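Local coordinates for protein fimbrial subunit CupB6 (Pseudomonas aeruginosa, PDB 5CYL) that probably caps a chaperone-usher pilus as its tip adhesin, helping the bacterium attach to surfaces and form biofilm, at residues R231-L245 with S311-A325. Residues are numbered along the deposited sequence; the frame is centred on the assembly and turned at random.
Sequences RVNDTSTERSFDISL and SADLPLSAAYIRIGA
Phe-241 lays its ring against Leu-316 on the inner face of an antiparallel strand pair, 239-245 with 311-322, in the Ig-like pilin-type domain of the adhesin. Leu-316 CB sits over one ring face, 3.8 Å from the centroid of Phe-241 and 18° off the normal, a CH-pi contact; chi1 of 63° places the Phe-241 ring between its own backbone N and carbonyl carbon, close enough for CE1 to meet Ala-318 CB at 3.8 Å. Ile-243 continues the apolar row, its CD1 3.7 Å from Leu-316 CD1, and Val-287 of strand 283-289 and Phe-258 of strand 255-260 add to this packed side. Reciprocal N-H to O bonds pin Phe-241 to Leu-316 and Ile-243 to Leu-314. The other face is more polar and, at Ser-240, open to solvent: Ser-240 and Asp-242 lie beside Ser-317 and Pro-315 as non-hydrogen-bonded pairs. There the carboxylates of Asp-242 and Asp-313 lie nearly coplanar; Asp-242 OD2 and Asp-313 OD2 are modelled 2.4 Å apart, doubtfully short, and Arg-306 forms a salt bridge to Asp-313. Beyond a one-residue shift in pairing, the hydroxyl of Ser-236 serves as acceptor, Tyr-320 N donating to Ser-236 OG at 2.9 Å, while Ser-236 N donates back to Tyr-320 O. The turn 231-234 then folds over Arg-322, whose extended chain (CG anti to the backbone N, chi1 178°) slides beneath Val-232. Its NE and NH2 clasp Gly-324 O side-on, NE at 3.0 Å, while NH1 reaches Phe-229 O; Val-232 N lies above one guanidinium face, and Asn-233 N donates to Arg-322 O. Carbonyl oxygens thus hold the arginine's orientation at the more exposed end, whereas paired backbone bonds and one-sided apolar packing hold the strands; Arg-306 probably offsets the negative charge gathered at the two aspartates.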
ATOM      1  N   ARG A 231       5.339 -41.941  29.833  1.00 45.11           N
ATOM      2  CA  ARG A 231       3.902 -41.639  29.869  1.00 45.41           C
ATOM      3  C   ARG A 231       3.434 -41.073  28.548  1.00 44.26           C
ATOM      4  O   ARG A 231       4.234 -40.463  27.852  1.00 49.29           O
ATOM      5  CB  ARG A 231       3.592 -40.655  30.982  1.00 50.16           C
ATOM      6  CG  ARG A 231       4.093 -41.056  32.343  1.00 62.26           C
ATOM      7  CD  ARG A 231       3.486 -40.195  33.472  1.00 77.15           C
ATOM      8  NE  ARG A 231       3.287 -40.946  34.753  1.00 90.83           N
ATOM      9  CZ  ARG A 231       2.977 -40.411  35.952  1.00 89.20           C
ATOM     10  NH1 ARG A 231       2.820 -39.097  36.098  1.00 85.35           N
ATOM     11  NH2 ARG A 231       2.831 -41.200  37.022  1.00 84.97           N
ATOM     12  N   VAL A 232       2.174 -41.240  28.193  1.00 41.87           N
ATOM     13  CA  VAL A 232       1.665 -40.623  26.986  1.00 43.43           C
ATOM     14  C   VAL A 232       1.830 -39.119  27.145  1.00 46.50           C
ATOM     15  O   VAL A 232       1.793 -38.629  28.263  1.00 51.76           O
ATOM     16  CB  VAL A 232       0.190 -40.991  26.757  1.00 40.25           C
ATOM     17  CG1 VAL A 232      -0.445 -40.093  25.723  1.00 37.99           C
ATOM     18  CG2 VAL A 232       0.064 -42.429  26.324  1.00 43.03           C
ATOM     19  N   ASN A 233       2.027 -38.405  26.037  1.00 42.97           N
ATOM     20  CA  ASN A 233       2.167 -36.952  26.028  1.00 41.13           C
ATOM     21  C   ASN A 233       3.566 -36.482  26.333  1.00 42.37           C
ATOM     22  O   ASN A 233       3.801 -35.305  26.509  1.00 46.30           O
ATOM     23  CB  ASN A 233       1.218 -36.301  27.021  1.00 42.25           C
ATOM     24  CG  ASN A 233      -0.196 -36.228  26.528  1.00 42.65           C
ATOM     25  OD1 ASN A 233      -0.482 -36.440  25.369  1.00 41.83           O
ATOM     26  ND2 ASN A 233      -1.090 -35.927  27.430  1.00 41.22           N
ATOM     27  N   ASP A 234       4.489 -37.421  26.411  1.00 41.65           N
ATOM     28  CA  ASP A 234       5.873 -37.133  26.718  1.00 39.29           C
ATOM     29  C   ASP A 234       6.583 -36.842  25.430  1.00 38.27           C
ATOM     30  O   ASP A 234       6.199 -37.324  24.395  1.00 39.05           O
ATOM     31  CB  ASP A 234       6.511 -38.330  27.416  1.00 45.18           C
ATOM     32  CG  ASP A 234       6.265 -38.335  28.890  1.00 51.23           C
ATOM     33  OD1 ASP A 234       5.448 -37.529  29.357  1.00 63.48           O
ATOM     34  OD2 ASP A 234       6.882 -39.143  29.589  1.00 51.15           O
ATOM     35  N   THR A 235       7.616 -36.031  25.485  1.00 33.82           N
ATOM     36  CA  THR A 235       8.219 -35.598  24.246  1.00 30.09           C
ATOM     37  C   THR A 235       9.723 -35.648  24.271  1.00 30.40           C
ATOM     38  O   THR A 235      10.321 -35.609  25.338  1.00 28.65           O
ATOM     39  CB  THR A 235       7.824 -34.168  23.907  1.00 30.41           C
ATOM     40  OG1 THR A 235       8.158 -33.313  25.006  1.00 28.17           O
ATOM     41  CG2 THR A 235       6.320 -34.026  23.573  1.00 30.58           C
ATOM     42  N   SER A 236      10.322 -35.704  23.081  1.00 30.39           N
ATOM     43  CA  SER A 236      11.768 -35.788  22.940  1.00 30.29           C
ATOM     44  C   SER A 236      12.383 -34.406  23.153  1.00 32.74           C
ATOM     45  O   SER A 236      11.656 -33.470  23.406  1.00 33.33           O
ATOM     46  CB  SER A 236      12.141 -36.389  21.590  1.00 31.48           C
ATOM     47  OG  SER A 236      11.910 -35.519  20.498  1.00 31.50           O
ATOM     48  N   THR A 237      13.707 -34.274  23.125  1.00 35.13           N
ATOM     49  CA  THR A 237      14.319 -32.949  23.221  1.00 35.49           C
ATOM     50  C   THR A 237      14.031 -32.136  21.947  1.00 39.33           C
ATOM     51  O   THR A 237      14.079 -32.714  20.839  1.00 37.54           O
ATOM     52  CB  THR A 237      15.806 -33.090  23.470  1.00 34.89           C
ATOM     53  OG1 THR A 237      16.002 -33.854  24.667  1.00 36.78           O
ATOM     54  CG2 THR A 237      16.429 -31.734  23.638  1.00 34.08           C
ATOM     55  N   GLU A 238      13.656 -30.851  22.134  1.00 42.40           N
ATOM     56  CA  GLU A 238      13.225 -29.913  21.060  1.00 43.00           C
ATOM     57  C   GLU A 238      14.320 -29.585  20.109  1.00 42.66           C
ATOM     58  O   GLU A 238      15.428 -29.378  20.551  1.00 49.80           O
ATOM     59  CB  GLU A 238      12.818 -28.573  21.623  1.00 46.43           C
ATOM     60  CG  GLU A 238      11.360 -28.537  21.948  1.00 59.07           C
ATOM     61  CD  GLU A 238      10.895 -27.245  22.581  1.00 70.92           C
ATOM     62  OE1 GLU A 238      11.722 -26.418  23.030  1.00 82.99           O
ATOM     63  OE2 GLU A 238       9.665 -27.052  22.606  1.00 77.57           O
ATOM     64  N   ARG A 239      13.998 -29.483  18.825  1.00 40.60           N
ATOM     65  CA  ARG A 239      14.941 -29.065  17.805  1.00 39.23           C
ATOM     66  C   ARG A 239      14.437 -27.744  17.269  1.00 38.58           C
ATOM     67  O   ARG A 239      13.284 -27.609  16.912  1.00 45.26           O
ATOM     68  CB  ARG A 239      15.031 -30.109  16.694  1.00 43.53           C
ATOM     69  CG  ARG A 239      15.519 -31.471  17.160  1.00 54.56           C
ATOM     70  CD  ARG A 239      16.984 -31.417  17.551  1.00 62.49           C
ATOM     71  NE  ARG A 239      17.470 -32.665  18.135  1.00 66.42           N
ATOM     72  CZ  ARG A 239      17.741 -32.829  19.430  1.00 69.28           C
ATOM     73  NH1 ARG A 239      17.586 -31.819  20.280  1.00 78.01           N
ATOM     74  NH2 ARG A 239      18.191 -34.001  19.877  1.00 63.62           N
ATOM     75  N   SER A 240      15.305 -26.743  17.196  1.00 37.81           N
ATOM     76  CA  SER A 240      14.924 -25.396  16.700  1.00 36.20           C
ATOM     77  C   SER A 240      15.238 -25.109  15.248  1.00 36.11           C
ATOM     78  O   SER A 240      16.311 -25.398  14.774  1.00 43.26           O
ATOM     79  CB  SER A 240      15.553 -24.319  17.555  1.00 36.79           C
ATOM     80  OG  SER A 240      14.768 -24.154  18.731  1.00 48.50           O
ATOM     81  N   PHE A 241      14.255 -24.557  14.553  1.00 32.68           N
ATOM     82  CA  PHE A 241      14.401 -24.130  13.163  1.00 31.13           C
ATOM     83  C   PHE A 241      13.575 -22.895  12.881  1.00 32.04           C
ATOM     84  O   PHE A 241      12.670 -22.572  13.620  1.00 34.59           O
ATOM     85  CB  PHE A 241      14.085 -25.267  12.191  1.00 30.26           C
ATOM     86  CG  PHE A 241      12.681 -25.757  12.248  1.00 31.72           C
ATOM     87  CD1 PHE A 241      12.206 -26.433  13.351  1.00 32.56           C
ATOM     88  CD2 PHE A 241      11.840 -25.568  11.161  1.00 32.79           C
ATOM     89  CE1 PHE A 241      10.892 -26.894  13.378  1.00 34.47           C
ATOM     90  CE2 PHE A 241      10.532 -26.033  11.163  1.00 30.80           C
ATOM     91  CZ  PHE A 241      10.057 -26.699  12.276  1.00 32.50           C
ATOM     92  N   ASP A 242      13.900 -22.194  11.807  1.00 35.44           N
ATOM     93  CA  ASP A 242      13.187 -20.986  11.411  1.00 36.30           C
ATOM     94  C   ASP A 242      12.750 -21.082   9.961  1.00 34.56           C
ATOM     95  O   ASP A 242      13.519 -21.521   9.108  1.00 40.01           O
ATOM     96  CB  ASP A 242      14.110 -19.792  11.598  1.00 39.78           C
ATOM     97  CG  ASP A 242      13.379 -18.503  11.626  1.00 47.73           C
ATOM     98  OD1 ASP A 242      12.955 -18.018  10.605  1.00 56.99           O
ATOM     99  OD2 ASP A 242      13.238 -17.920  12.669  1.00 58.61           O
ATOM    100  N   ILE A 243      11.524 -20.666   9.679  1.00 31.30           N
ATOM    101  CA  ILE A 243      11.057 -20.555   8.291  1.00 32.02           C
ATOM    102  C   ILE A 243      11.064 -19.070   8.007  1.00 34.25           C
ATOM    103  O   ILE A 243      10.404 -18.309   8.697  1.00 33.07           O
ATOM    104  CB  ILE A 243       9.670 -21.150   8.065  1.00 30.06           C
ATOM    105  CG1 ILE A 243       9.692 -22.659   8.328  1.00 29.85           C
ATOM    106  CG2 ILE A 243       9.182 -20.856   6.650  1.00 28.24           C
ATOM    107  CD1 ILE A 243       8.349 -23.303   8.144  1.00 29.73           C
ATOM    108  N   SER A 244      11.846 -18.655   7.022  1.00 37.40           N
ATOM    109  CA  SER A 244      12.009 -17.239   6.744  1.00 42.68           C
ATOM    110  C   SER A 244      11.789 -16.791   5.283  1.00 44.63           C
ATOM    111  O   SER A 244      11.932 -17.553   4.346  1.00 47.66           O
ATOM    112  CB  SER A 244      13.378 -16.822   7.233  1.00 43.80           C
ATOM    113  OG  SER A 244      13.564 -15.446   7.006  1.00 62.58           O
ATOM    114  N   LEU A 245      11.438 -15.530   5.128  1.00 42.45           N
ATOM    115  CA  LEU A 245      11.253 -14.897   3.829  1.00 43.82           C
ATOM    116  C   LEU A 245      12.136 -13.670   3.800  1.00 46.29           C
ATOM    117  O   LEU A 245      12.318 -13.021   4.840  1.00 42.67           O
ATOM    118  CB  LEU A 245       9.800 -14.464   3.625  1.00 42.70           C
ATOM    119  CG  LEU A 245       8.759 -15.538   3.329  1.00 41.41           C
ATOM    120  CD1 LEU A 245       7.367 -14.948   3.444  1.00 43.58           C
ATOM    121  CD2 LEU A 245       8.950 -16.128   1.943  1.00 39.98           C
ATOM    122  N   SER A 311      13.207  -8.960   6.250  1.00 49.28           N
ATOM    123  CA  SER A 311      12.753 -10.351   6.242  1.00 49.08           C
ATOM    124  C   SER A 311      11.649 -10.660   7.262  1.00 46.42           C
ATOM    125  O   SER A 311      11.527 -10.029   8.286  1.00 48.27           O
ATOM    126  CB  SER A 311      13.922 -11.325   6.382  1.00 45.46           C
ATOM    127  OG  SER A 311      14.671 -10.948   7.484  1.00 47.46           O
ATOM    128  N   ALA A 312      10.835 -11.652   6.943  1.00 40.34           N
ATOM    129  CA  ALA A 312       9.794 -12.136   7.812  1.00 38.48           C
ATOM    130  C   ALA A 312      10.076 -13.599   8.144  1.00 38.64           C
ATOM    131  O   ALA A 312      10.366 -14.397   7.289  1.00 40.33           O
ATOM    132  CB  ALA A 312       8.456 -11.992   7.128  1.00 36.13           C
ATOM    133  N   ASP A 313       9.957 -13.952   9.413  1.00 37.71           N
ATOM    134  CA  ASP A 313      10.226 -15.326   9.831  1.00 40.11           C
ATOM    135  C   ASP A 313       9.230 -15.859  10.861  1.00 41.41           C
ATOM    136  O   ASP A 313       8.606 -15.102  11.589  1.00 41.98           O
ATOM    137  CB  ASP A 313      11.647 -15.458  10.382  1.00 40.71           C
ATOM    138  CG  ASP A 313      11.766 -14.945  11.788  1.00 42.05           C
ATOM    139  OD1 ASP A 313      11.490 -13.736  12.011  1.00 43.96           O
ATOM    140  OD2 ASP A 313      12.121 -15.751  12.672  1.00 43.97           O
ATOM    141  N   LEU A 314       9.092 -17.174  10.904  1.00 38.38           N
ATOM    142  CA  LEU A 314       8.397 -17.819  12.003  1.00 35.10           C
ATOM    143  C   LEU A 314       9.379 -18.708  12.760  1.00 34.27           C
ATOM    144  O   LEU A 314       9.919 -19.660  12.189  1.00 34.89           O
ATOM    145  CB  LEU A 314       7.216 -18.650  11.497  1.00 34.47           C
ATOM    146  CG  LEU A 314       6.297 -19.202  12.580  1.00 34.74           C
ATOM    147  CD1 LEU A 314       5.651 -18.087  13.359  1.00 33.20           C
ATOM    148  CD2 LEU A 314       5.239 -20.107  11.969  1.00 32.68           C
ATOM    149  N   PRO A 315       9.625 -18.402  14.029  1.00 31.96           N
ATOM    150  CA  PRO A 315      10.491 -19.255  14.839  1.00 31.68           C
ATOM    151  C   PRO A 315       9.768 -20.537  15.258  1.00 34.71           C
ATOM    152  O   PRO A 315       8.618 -20.481  15.683  1.00 34.37           O
ATOM    153  CB  PRO A 315      10.836 -18.388  16.042  1.00 30.90           C
ATOM    154  CG  PRO A 315       9.733 -17.357  16.110  1.00 34.11           C
ATOM    155  CD  PRO A 315       9.388 -17.098  14.659  1.00 33.53           C
ATOM    156  N   LEU A 316      10.430 -21.678  15.120  1.00 32.01           N
ATOM    157  CA  LEU A 316       9.801 -22.961  15.396  1.00 30.13           C
ATOM    158  C   LEU A 316      10.719 -23.932  16.130  1.00 31.82           C
ATOM    159  O   LEU A 316      11.936 -23.871  15.998  1.00 36.64           O
ATOM    160  CB  LEU A 316       9.317 -23.608  14.098  1.00 28.43           C
ATOM    161  CG  LEU A 316       8.235 -22.894  13.296  1.00 28.44           C
ATOM    162  CD1 LEU A 316       8.139 -23.447  11.884  1.00 27.65           C
ATOM    163  CD2 LEU A 316       6.879 -23.005  13.963  1.00 27.35           C
ATOM    164  N   SER A 317      10.115 -24.827  16.897  1.00 31.52           N
ATOM    165  CA  SER A 317      10.825 -25.937  17.525  1.00 32.67           C
ATOM    166  C   SER A 317       9.998 -27.206  17.360  1.00 32.88           C
ATOM    167  O   SER A 317       8.776 -27.168  17.361  1.00 39.01           O
ATOM    168  CB  SER A 317      11.116 -25.651  19.002  1.00 31.97           C
ATOM    169  OG  SER A 317       9.972 -25.885  19.789  1.00 33.74           O
ATOM    170  N   ALA A 318      10.665 -28.334  17.214  1.00 30.76           N
ATOM    171  CA  ALA A 318       9.979 -29.605  16.971  1.00 30.43           C
ATOM    172  C   ALA A 318      10.488 -30.743  17.859  1.00 30.47           C
ATOM    173  O   ALA A 318      11.648 -30.751  18.259  1.00 31.18           O
ATOM    174  CB  ALA A 318      10.091 -29.984  15.508  1.00 28.50           C
ATOM    175  N   ALA A 319       9.596 -31.675  18.166  1.00 28.01           N
ATOM    176  CA  ALA A 319       9.952 -32.843  18.967  1.00 26.58           C
ATOM    177  C   ALA A 319       9.012 -33.988  18.689  1.00 28.51           C
ATOM    178  O   ALA A 319       7.928 -33.806  18.119  1.00 31.33           O
ATOM    179  CB  ALA A 319       9.975 -32.526  20.449  1.00 23.77           C
ATOM    180  N   TYR A 320       9.460 -35.187  19.033  1.00 29.38           N
ATOM    181  CA  TYR A 320       8.591 -36.365  19.035  1.00 29.65           C
ATOM    182  C   TYR A 320       7.626 -36.319  20.224  1.00 30.72           C
ATOM    183  O   TYR A 320       7.986 -35.880  21.320  1.00 30.75           O
ATOM    184  CB  TYR A 320       9.445 -37.617  19.109  1.00 29.79           C
ATOM    185  CG  TYR A 320      10.091 -37.927  17.794  1.00 29.95           C
ATOM    186  CD1 TYR A 320       9.304 -38.203  16.668  1.00 29.93           C
ATOM    187  CD2 TYR A 320      11.464 -37.950  17.659  1.00 28.63           C
ATOM    188  CE1 TYR A 320       9.872 -38.493  15.442  1.00 31.55           C
ATOM    189  CE2 TYR A 320      12.059 -38.218  16.429  1.00 30.31           C
ATOM    190  CZ  TYR A 320      11.268 -38.484  15.328  1.00 32.78           C
ATOM    191  OH  TYR A 320      11.840 -38.812  14.099  1.00 36.13           O
ATOM    192  N   ILE A 321       6.405 -36.774  20.012  1.00 29.91           N
ATOM    193  CA  ILE A 321       5.453 -36.892  21.119  1.00 29.03           C
ATOM    194  C   ILE A 321       4.906 -38.297  21.153  1.00 30.47           C
ATOM    195  O   ILE A 321       4.672 -38.903  20.097  1.00 31.72           O
ATOM    196  CB  ILE A 321       4.304 -35.883  20.994  1.00 27.15           C
ATOM    197  CG1 ILE A 321       3.552 -35.763  22.322  1.00 26.20           C
ATOM    198  CG2 ILE A 321       3.397 -36.256  19.830  1.00 25.42           C
ATOM    199  CD1 ILE A 321       2.420 -34.761  22.322  1.00 25.81           C
ATOM    200  N   ARG A 322       4.698 -38.833  22.339  1.00 31.50           N
ATOM    201  CA  ARG A 322       4.120 -40.163  22.424  1.00 33.65           C
ATOM    202  C   ARG A 322       2.597 -40.155  22.444  1.00 34.46           C
ATOM    203  O   ARG A 322       1.978 -39.617  23.365  1.00 34.80           O
ATOM    204  CB  ARG A 322       4.635 -40.843  23.660  1.00 35.53           C
ATOM    205  CG  ARG A 322       4.052 -42.222  23.863  1.00 35.70           C
ATOM    206  CD  ARG A 322       4.170 -42.636  25.305  1.00 34.48           C
ATOM    207  NE  ARG A 322       3.294 -43.740  25.611  1.00 33.58           N
ATOM    208  CZ  ARG A 322       3.407 -44.490  26.693  1.00 35.08           C
ATOM    209  NH1 ARG A 322       4.360 -44.240  27.595  1.00 34.23           N
ATOM    210  NH2 ARG A 322       2.553 -45.483  26.882  1.00 34.24           N
ATOM    211  N   ILE A 323       1.986 -40.773  21.453  1.00 35.39           N
ATOM    212  CA  ILE A 323       0.523 -40.812  21.465  1.00 37.30           C
ATOM    213  C   ILE A 323      -0.083 -42.169  21.825  1.00 40.60           C
ATOM    214  O   ILE A 323      -1.211 -42.168  22.284  1.00 46.81           O
ATOM    215  CB  ILE A 323      -0.110 -40.277  20.179  1.00 33.45           C
ATOM    216  CG1 ILE A 323       0.247 -41.261  19.068  1.00 34.09           C
ATOM    217  CG2 ILE A 323       0.324 -38.824  19.967  1.00 31.86           C
ATOM    218  CD1 ILE A 323       0.044 -40.811  17.641  1.00 37.10           C
ATOM    219  N   GLY A 324       0.637 -43.285  21.664  1.00 38.74           N
ATOM    220  CA  GLY A 324       0.056 -44.605  21.959  1.00 39.63           C
ATOM    221  C   GLY A 324      -0.023 -45.037  23.425  1.00 45.29           C
ATOM    222  O   GLY A 324       0.771 -44.654  24.276  1.00 44.98           O
ATOM    223  N   ALA A 325      -0.975 -45.897  23.736  1.00 51.42           N
ATOM    224  CA  ALA A 325      -0.953 -46.568  25.055  1.00 54.36           C
ATOM    225  C   ALA A 325       0.076 -47.719  25.069  1.00 55.67           C
ATOM    226  O   ALA A 325       0.692 -48.031  24.031  1.00 50.43           O
ATOM    227  CB  ALA A 325      -2.349 -47.076  25.380  1.00 56.57           C
TER